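Local coordinates for universal stress protein MT1672 (Mycobacterium tuberculosis, PDB 1TQ8) that is of unknown function but belongs to the universal stress protein A family and may take part in stress responses, at residues Gln39-Gly42 with Ala43-Leu47. Sequence-based numbering, arbitrary orientation.
Sequences QIAG and ADAKL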
ATOM      1  N   GLN A  39      24.113 -11.635  -1.097  1.00 42.47           N
ATOM      2  CA  GLN A  39      24.691 -11.538  -2.434  1.00 43.73           C
ATOM      3  C   GLN A  39      25.009 -10.098  -2.789  1.00 42.89           C
ATOM      4  O   GLN A  39      25.956  -9.834  -3.515  1.00 43.59           O
ATOM      5  CB  GLN A  39      23.720 -12.113  -3.469  1.00 46.28           C
ATOM      6  CG  GLN A  39      24.242 -12.137  -4.911  1.00 53.80           C
ATOM      7  CD  GLN A  39      24.198 -10.773  -5.605  1.00 57.65           C
ATOM      8  OE1 GLN A  39      23.150 -10.126  -5.667  1.00 59.90           O
ATOM      9  NE2 GLN A  39      25.335 -10.345  -6.149  1.00 58.15           N
ATOM     10  N   ILE A  40      24.221  -9.165  -2.268  1.00 42.67           N
ATOM     11  CA  ILE A  40      24.424  -7.754  -2.559  1.00 41.05           C
ATOM     12  C   ILE A  40      25.475  -7.142  -1.650  1.00 40.91           C
ATOM     13  O   ILE A  40      26.227  -6.266  -2.062  1.00 39.37           O
ATOM     14  CB  ILE A  40      23.107  -6.959  -2.385  1.00 41.13           C
ATOM     15  CG1 ILE A  40      22.045  -7.520  -3.326  1.00 40.94           C
ATOM     16  CG2 ILE A  40      23.348  -5.472  -2.628  1.00 39.34           C
ATOM     17  CD1 ILE A  40      20.687  -6.889  -3.187  1.00 41.11           C
ATOM     18  N   ALA A  41      25.514  -7.589  -0.401  1.00 41.34           N
ATOM     19  CA  ALA A  41      26.478  -7.044   0.545  1.00 44.43           C
ATOM     20  C   ALA A  41      27.884  -7.527   0.202  1.00 45.52           C
ATOM     21  O   ALA A  41      28.857  -6.778   0.301  1.00 43.82           O
ATOM     22  CB  ALA A  41      26.105  -7.453   1.958  1.00 43.89           C
ATOM     23  N   GLY A  42      27.978  -8.789  -0.195  1.00 48.28           N
ATOM     24  CA  GLY A  42      29.261  -9.357  -0.570  1.00 52.12           C
ATOM     25  C   GLY A  42      30.335  -9.342   0.498  1.00 53.31           C
ATOM     26  O   GLY A  42      30.119  -9.777   1.631  1.00 53.00           O
ATOM     27  N   ALA A  43      31.502  -8.824   0.136  1.00 54.22           N
ATOM     28  CA  ALA A  43      32.616  -8.790   1.067  1.00 56.06           C
ATOM     29  C   ALA A  43      33.083  -7.391   1.417  1.00 56.30           C
ATOM     30  O   ALA A  43      33.969  -7.219   2.254  1.00 57.26           O
ATOM     31  CB  ALA A  43      33.771  -9.593   0.499  1.00 56.69           C
ATOM     32  N   ASP A  44      32.486  -6.390   0.786  1.00 56.35           N
ATOM     33  CA  ASP A  44      32.881  -5.019   1.054  1.00 55.94           C
ATOM     34  C   ASP A  44      31.795  -4.206   1.744  1.00 53.85           C
ATOM     35  O   ASP A  44      32.029  -3.073   2.167  1.00 54.31           O
ATOM     36  CB  ASP A  44      33.308  -4.349  -0.252  1.00 59.34           C
ATOM     37  CG  ASP A  44      34.392  -5.134  -0.975  1.00 63.44           C
ATOM     38  OD1 ASP A  44      35.416  -5.463  -0.330  1.00 64.28           O
ATOM     39  OD2 ASP A  44      34.223  -5.422  -2.184  1.00 65.80           O
ATOM     40  N   ALA A  45      30.607  -4.782   1.873  1.00 51.40           N
ATOM     41  CA  ALA A  45      29.519  -4.068   2.521  1.00 48.56           C
ATOM     42  C   ALA A  45      29.110  -4.724   3.825  1.00 45.41           C
ATOM     43  O   ALA A  45      29.323  -5.919   4.034  1.00 42.72           O
ATOM     44  CB  ALA A  45      28.319  -3.974   1.587  1.00 48.92           C
ATOM     45  N   LYS A  46      28.522  -3.919   4.700  1.00 43.98           N
ATOM     46  CA  LYS A  46      28.044  -4.394   5.989  1.00 43.89           C
ATOM     47  C   LYS A  46      26.602  -4.888   5.839  1.00 41.39           C
ATOM     48  O   LYS A  46      25.771  -4.231   5.211  1.00 41.97           O
ATOM     49  CB  LYS A  46      28.117  -3.260   7.021  1.00 46.81           C
ATOM     50  CG  LYS A  46      27.475  -3.592   8.363  1.00 52.98           C
ATOM     51  CD  LYS A  46      28.009  -2.720   9.504  1.00 55.87           C
ATOM     52  CE  LYS A  46      27.843  -1.231   9.235  1.00 57.38           C
ATOM     53  NZ  LYS A  46      28.368  -0.408  10.368  1.00 58.30           N
ATOM     54  N   LEU A  47      26.327  -6.059   6.403  1.00 38.72           N
ATOM     55  CA  LEU A  47      25.000  -6.668   6.361  1.00 35.96           C
ATOM     56  C   LEU A  47      24.427  -6.793   7.768  1.00 35.94           C
ATOM     57  O   LEU A  47      24.986  -7.495   8.605  1.00 36.85           O
ATOM     58  CB  LEU A  47      25.059  -8.068   5.746  1.00 33.79           C
ATOM     59  CG  LEU A  47      23.710  -8.793   5.706  1.00 33.63           C
ATOM     60  CD1 LEU A  47      22.732  -7.995   4.854  1.00 29.84           C
ATOM     61  CD2 LEU A  47      23.872 -10.194   5.138  1.00 33.54           C
TER
HETATM   62  O   HOH W   1      29.215  -8.526   3.865  1.00 54.64           O
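Ala41, in the last turn of helix 28-41, meets Ala45 and Leu47 after the chain has turned round Gly42, Ala43 and Asp44. Its methyl points at the returning chain and has two apolar neighbours there. Ala41 CB lies 4.1 Å from Ala45 CB and 4.0 Å from Leu47 CB. Leu47 touches it through CB alone. Its side chain also packs on Val20, Val22 and Val98 of the neighbouring strands. Ala45 turns its methyl back toward the helix end, where CB sits 3.1 Å from Ala41 O.

The same carbonyl closes the turn. Ala45 N donates to Ala41 O over 3.1 Å, in a bent bond with an angle of 136° at the hydrogen. The donor is tilted 21° from the carbonyl plane. A water donates to Gly42 O at 2.7 Å and to Ala45 O at 2.6 Å, bridging the loop a second time. Gly42 has positive phi, which favours glycine, and here the chain leaves the helix. Ala43 and Asp44 lie on the exposed outside of the turn. This is the helix-to-strand turn of a beta-alpha-beta crossover, linking parallel strands 19-23 and 46-52 in the universal stress protein fold.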